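33-36 kDa outer membrane protein (Acinetobacter baumannii, PDB 6GIE) probably forms a channel in the outer membrane as a porin and is associated with carbapenem susceptibility. Local coordinates at residues Y23-Q28 / G49-K54; L63-F68 / D227-P232. All coordinates share one frame; numbering follows the deposited sequence.

Contact 1 of 2, residues Y23-Q28 / G49-K54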
# COMPACT_ATOMS: atom_id res chain seq x y z
N TYR A 23 17.46 5.03 -5.02
CA TYR A 23 17.61 3.91 -4.08
C TYR A 23 17.20 2.59 -4.75
O TYR A 23 16.46 2.59 -5.77
CB TYR A 23 16.73 4.13 -2.83
CG TYR A 23 15.22 4.19 -3.11
CD1 TYR A 23 14.61 5.34 -3.64
CD2 TYR A 23 14.39 3.15 -2.75
CE1 TYR A 23 13.24 5.40 -3.85
CE2 TYR A 23 13.02 3.19 -2.95
CZ TYR A 23 12.45 4.31 -3.50
OH TYR A 23 11.08 4.32 -3.73
N GLN A 24 17.69 1.48 -4.18
CA GLN A 24 17.23 0.13 -4.53
C GLN A 24 16.60 -0.71 -3.37
O GLN A 24 16.03 -1.81 -3.56
CB GLN A 24 18.38 -0.61 -5.18
CG GLN A 24 18.38 -0.59 -6.69
CD GLN A 24 19.35 -1.59 -7.29
OE1 GLN A 24 20.56 -1.49 -7.09
NE2 GLN A 24 18.81 -2.59 -8.00
N PHE A 25 16.68 -0.19 -2.16
CA PHE A 25 16.08 -0.86 -1.00
C PHE A 25 15.32 0.07 -0.14
O PHE A 25 15.63 1.25 -0.03
CB PHE A 25 17.12 -1.47 -0.11
CG PHE A 25 18.09 -2.35 -0.82
CD1 PHE A 25 19.21 -1.80 -1.45
CD2 PHE A 25 17.93 -3.72 -0.81
CE1 PHE A 25 20.15 -2.60 -2.07
CE2 PHE A 25 18.88 -4.55 -1.43
CZ PHE A 25 19.98 -3.99 -2.06
N GLU A 26 14.28 -0.46 0.48
CA GLU A 26 13.48 0.33 1.39
C GLU A 26 13.13 -0.57 2.54
O GLU A 26 12.72 -1.72 2.32
CB GLU A 26 12.21 0.83 0.71
CG GLU A 26 11.22 1.45 1.69
CD GLU A 26 9.97 2.03 1.02
OE1 GLU A 26 10.13 3.05 0.26
OE2 GLU A 26 8.85 1.50 1.35
N VAL A 27 13.35 -0.11 3.75
CA VAL A 27 12.85 -0.85 4.89
C VAL A 27 11.88 0.01 5.62
O VAL A 27 12.03 1.23 5.67
CB VAL A 27 13.96 -1.41 5.83
CG1 VAL A 27 14.75 -2.44 5.08
CG2 VAL A 27 14.87 -0.33 6.31
N GLN A 28 10.89 -0.65 6.19
CA GLN A 28 9.82 0.05 6.80
C GLN A 28 9.38 -0.68 8.03
O GLN A 28 9.30 -1.92 8.02
CB GLN A 28 8.62 0.21 5.84
CG GLN A 28 7.68 1.32 6.30
CD GLN A 28 6.33 1.25 5.63
OE1 GLN A 28 6.20 0.80 4.49
NE2 GLN A 28 5.30 1.69 6.36
N GLY A 49 10.68 -5.44 4.06
CA GLY A 49 11.86 -5.10 3.27
C GLY A 49 11.53 -5.18 1.81
O GLY A 49 10.90 -6.12 1.40
N THR A 50 11.96 -4.21 1.03
CA THR A 50 11.79 -4.27 -0.40
C THR A 50 13.09 -4.12 -1.24
O THR A 50 13.91 -3.24 -1.02
CB THR A 50 10.70 -3.24 -0.83
OG1 THR A 50 9.56 -3.48 -0.02
CG2 THR A 50 10.28 -3.49 -2.28
N TYR A 51 13.24 -4.99 -2.21
CA TYR A 51 14.33 -4.88 -3.17
C TYR A 51 13.79 -4.57 -4.58
O TYR A 51 13.09 -5.35 -5.17
CB TYR A 51 15.11 -6.18 -3.20
CG TYR A 51 16.17 -6.19 -4.29
CD1 TYR A 51 17.22 -5.32 -4.23
CD2 TYR A 51 16.10 -7.06 -5.37
CE1 TYR A 51 18.19 -5.29 -5.21
CE2 TYR A 51 17.09 -7.04 -6.35
CZ TYR A 51 18.12 -6.13 -6.26
OH TYR A 51 19.14 -6.05 -7.18
N TYR A 52 14.19 -3.43 -5.12
CA TYR A 52 13.80 -3.02 -6.45
C TYR A 52 14.86 -3.50 -7.41
O TYR A 52 16.07 -3.43 -7.12
CB TYR A 52 13.60 -1.50 -6.52
CG TYR A 52 12.52 -1.04 -5.55
CD1 TYR A 52 11.22 -0.99 -5.94
CD2 TYR A 52 12.81 -0.67 -4.24
CE1 TYR A 52 10.19 -0.65 -5.09
CE2 TYR A 52 11.79 -0.24 -3.37
CZ TYR A 52 10.45 -0.24 -3.83
OH TYR A 52 9.37 0.16 -3.05
N PHE A 53 14.40 -4.04 -8.53
CA PHE A 53 15.36 -4.69 -9.45
C PHE A 53 16.16 -3.61 -10.13
O PHE A 53 17.22 -3.85 -10.59
CB PHE A 53 14.64 -5.50 -10.51
CG PHE A 53 13.78 -6.61 -9.97
CD1 PHE A 53 13.88 -7.06 -8.65
CD2 PHE A 53 12.89 -7.27 -10.81
CE1 PHE A 53 13.09 -8.10 -8.18
CE2 PHE A 53 12.10 -8.28 -10.34
CZ PHE A 53 12.21 -8.72 -9.05
N LYS A 54 15.64 -2.41 -10.21
CA LYS A 54 16.39 -1.33 -10.83
C LYS A 54 16.38 -0.17 -9.84
O LYS A 54 15.53 -0.13 -8.95
CB LYS A 54 15.69 -1.02 -12.15
CG LYS A 54 16.01 0.28 -12.88
CD LYS A 54 15.78 0.16 -14.40
CE LYS A 54 14.49 -0.57 -14.82
NZ LYS A 54 14.68 -1.42 -16.06
O HOH W 1 9.38 2.88 -2.56
O HOH W 2 9.60 -2.00 2.19

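Contact 2 of 2, residues L63-F68 / D227-P232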
# COMPACT_ATOMS: atom_id res chain seq x y z
N LEU A 63 7.74 11.76 -3.21
CA LEU A 63 8.75 10.73 -2.90
C LEU A 63 8.05 9.47 -2.45
O LEU A 63 8.48 8.35 -2.79
CB LEU A 63 9.74 11.16 -1.82
CG LEU A 63 10.71 12.32 -2.04
CD1 LEU A 63 11.43 12.69 -0.74
CD2 LEU A 63 11.73 11.98 -3.06
N ALA A 64 6.92 9.59 -1.74
CA ALA A 64 6.27 8.34 -1.29
C ALA A 64 5.93 7.36 -2.44
O ALA A 64 5.87 6.15 -2.18
CB ALA A 64 5.02 8.62 -0.46
N GLU A 65 5.69 7.88 -3.66
CA GLU A 65 5.17 7.09 -4.75
C GLU A 65 6.20 6.87 -5.84
O GLU A 65 5.85 6.59 -6.96
CB GLU A 65 3.93 7.77 -5.38
CG GLU A 65 2.72 7.78 -4.47
CD GLU A 65 2.15 6.41 -4.12
OE1 GLU A 65 2.38 5.40 -4.83
OE2 GLU A 65 1.49 6.31 -3.05
N ALA A 66 7.47 7.02 -5.52
CA ALA A 66 8.54 6.96 -6.52
C ALA A 66 8.61 5.59 -7.17
O ALA A 66 8.94 5.52 -8.39
CB ALA A 66 9.89 7.31 -5.88
N ALA A 67 8.31 4.51 -6.41
CA ALA A 67 8.43 3.12 -7.00
C ALA A 67 7.37 2.96 -8.10
O ALA A 67 7.64 2.51 -9.27
CB ALA A 67 8.30 2.01 -5.97
N PHE A 68 6.14 3.27 -7.72
CA PHE A 68 5.05 3.33 -8.71
C PHE A 68 5.32 4.24 -9.94
O PHE A 68 5.19 3.82 -11.13
CB PHE A 68 3.75 3.74 -8.07
CG PHE A 68 2.60 3.72 -9.02
CD1 PHE A 68 2.02 2.51 -9.40
CD2 PHE A 68 2.11 4.88 -9.54
CE1 PHE A 68 0.95 2.51 -10.32
CE2 PHE A 68 1.02 4.89 -10.44
CZ PHE A 68 0.45 3.71 -10.84
N ASP A 227 -4.48 10.47 -1.25
CA ASP A 227 -3.32 11.13 -0.63
C ASP A 227 -3.10 12.46 -1.28
O ASP A 227 -3.05 12.54 -2.50
CB ASP A 227 -2.06 10.26 -0.78
CG ASP A 227 -2.06 9.08 0.19
OD1 ASP A 227 -2.36 9.24 1.40
OD2 ASP A 227 -1.73 7.96 -0.25
N LEU A 228 -2.99 13.52 -0.49
CA LEU A 228 -2.67 14.84 -1.00
C LEU A 228 -1.19 15.12 -0.66
O LEU A 228 -0.83 15.38 0.50
CB LEU A 228 -3.55 15.92 -0.35
CG LEU A 228 -5.01 15.51 -0.16
CD1 LEU A 228 -5.91 16.59 0.44
CD2 LEU A 228 -5.56 15.16 -1.52
N PHE A 229 -0.39 15.21 -1.72
CA PHE A 229 1.02 15.52 -1.66
C PHE A 229 1.18 16.99 -1.64
O PHE A 229 1.32 17.61 -2.68
CB PHE A 229 1.77 14.81 -2.78
CG PHE A 229 1.67 13.35 -2.63
CD1 PHE A 229 2.47 12.70 -1.69
CD2 PHE A 229 0.75 12.62 -3.35
CE1 PHE A 229 2.33 11.35 -1.48
CE2 PHE A 229 0.61 11.25 -3.17
CZ PHE A 229 1.40 10.60 -2.22
N VAL A 230 1.03 17.58 -0.46
CA VAL A 230 0.99 19.02 -0.42
C VAL A 230 2.36 19.61 -0.74
O VAL A 230 2.44 20.74 -1.18
CB VAL A 230 0.42 19.62 0.89
CG1 VAL A 230 -1.01 19.13 1.14
CG2 VAL A 230 1.33 19.34 2.06
N THR A 231 3.42 18.83 -0.51
CA THR A 231 4.69 19.05 -1.18
C THR A 231 5.14 17.65 -1.55
O THR A 231 4.52 16.70 -1.10
CB THR A 231 5.77 19.61 -0.23
OG1 THR A 231 6.27 18.56 0.63
CG2 THR A 231 5.24 20.78 0.58
N PRO A 232 6.26 17.52 -2.24
CA PRO A 232 6.79 16.20 -2.62
C PRO A 232 7.18 15.31 -1.40
O PRO A 232 7.25 14.03 -1.49
CB PRO A 232 8.05 16.56 -3.48
CG PRO A 232 7.78 17.94 -3.96
CD PRO A 232 7.11 18.60 -2.77
O HOH W 3 5.81 12.10 -0.62
O HOH W 4 1.25 7.36 -0.36

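Contact 1 of 2, residues Y23-Q28 / G49-K54
G49 faces V27 as an antiparallel, non-hydrogen-bonded pair, its CA lying 4.3 Å from V27 CG1. T50 and E26 make the hydrogen-bonded pair that follows: T50 N donates to E26 O at 2.9 Å, and E26 N returns a longer bond of 3.2 Å to T50 O. A water also donates to E26 O and bonds T50 OG1, whose further partner is S76 OG. At Y51, CG stands anti to the backbone N (chi1 174°), and the ring crosses that of F25 obliquely, CD1 packing tightly at 3.3 Å from F25 CE2. This is a hairpin of neighbouring strands, 22-35 and 43-52, in the antiparallel beta barrel of the porins; F25, V27 and Y51 point to one face of its wall, E26 and T50 to the other. Y52 N then donates to Q24 O at 2.9 Å in an almost straight bond (175°). T50 CG2 sits over one face of the Y52 ring, near its rim. Y23 turns its edge toward this ring in an offset edge-to-face pair, CE2 to CE2 3.7 Å. One water links Y52 OH, Y23 OH and E26 OE1, the last also salt-bridged to R295. NE2 of Q24, whose chain is extended beyond CG, gives Y52 O a bent bond (138°), and K54 O lies 3.7 Å from Q24 CG.

Contact 2 of 2, residues L63-F68 / D227-P232
F229 and E65 both set CG anti to their own carbonyl carbon (chi1 -63° and -69°), beside the backbone N. E65 CG rests 3.8 Å from F229 CZ, the two side chains crossing at about a right angle, while A64 CB packs 4.0 Å from F229 CE1 on the same ring. The E65 chain bends at chi2, and its OE2 lies 4.6 Å from D227 OD2. A single water donates to both oxygens; with the salt bridge from E65 OE1 to K196, this probably eases the repulsion of the two acids. At P232 the contact is made through backbone atoms: L63 N donates to P232 O at 2.9 Å, nearly straight (170°), and a water gives P232 O a second hydrogen bond of 2.6 Å while accepting one from A64 N. E65 occupies the N-cap position of the short helix 66-69. Because L63, A64 and E65 make the contacts and A66 to F68 make none, it is the approach to that helix that is fastened to the barrel wall, where the chain turns between strands 220-229 and 234-242. Strand 252-261 meets L63 and A64, and strand 190-200 meets E65 and F68.

Overall arrangement
Contact 1 is a surface contact between strands adjacent in the sequence, whereas contact 2 is partly buried and brings together segments 159 residues apart. Both use bridging waters, but the first is built on a ladder of backbone bonds with aromatic rings on both faces of the sheet, and the second on one direct hydrogen bond and a few apolar touches. Their centres lie about 16 Å apart, yet they meet at the helix: Y52 CE1 packs 3.4 Å from A67 CB, and Y23 OH approaches A66 CB at 3.9 Å. Residues 63-68 thus lie between two parts of the barrel wall. R295, the salt-bridge partner of E26, also hydrogen-bonds L63 O, linking the two contacts.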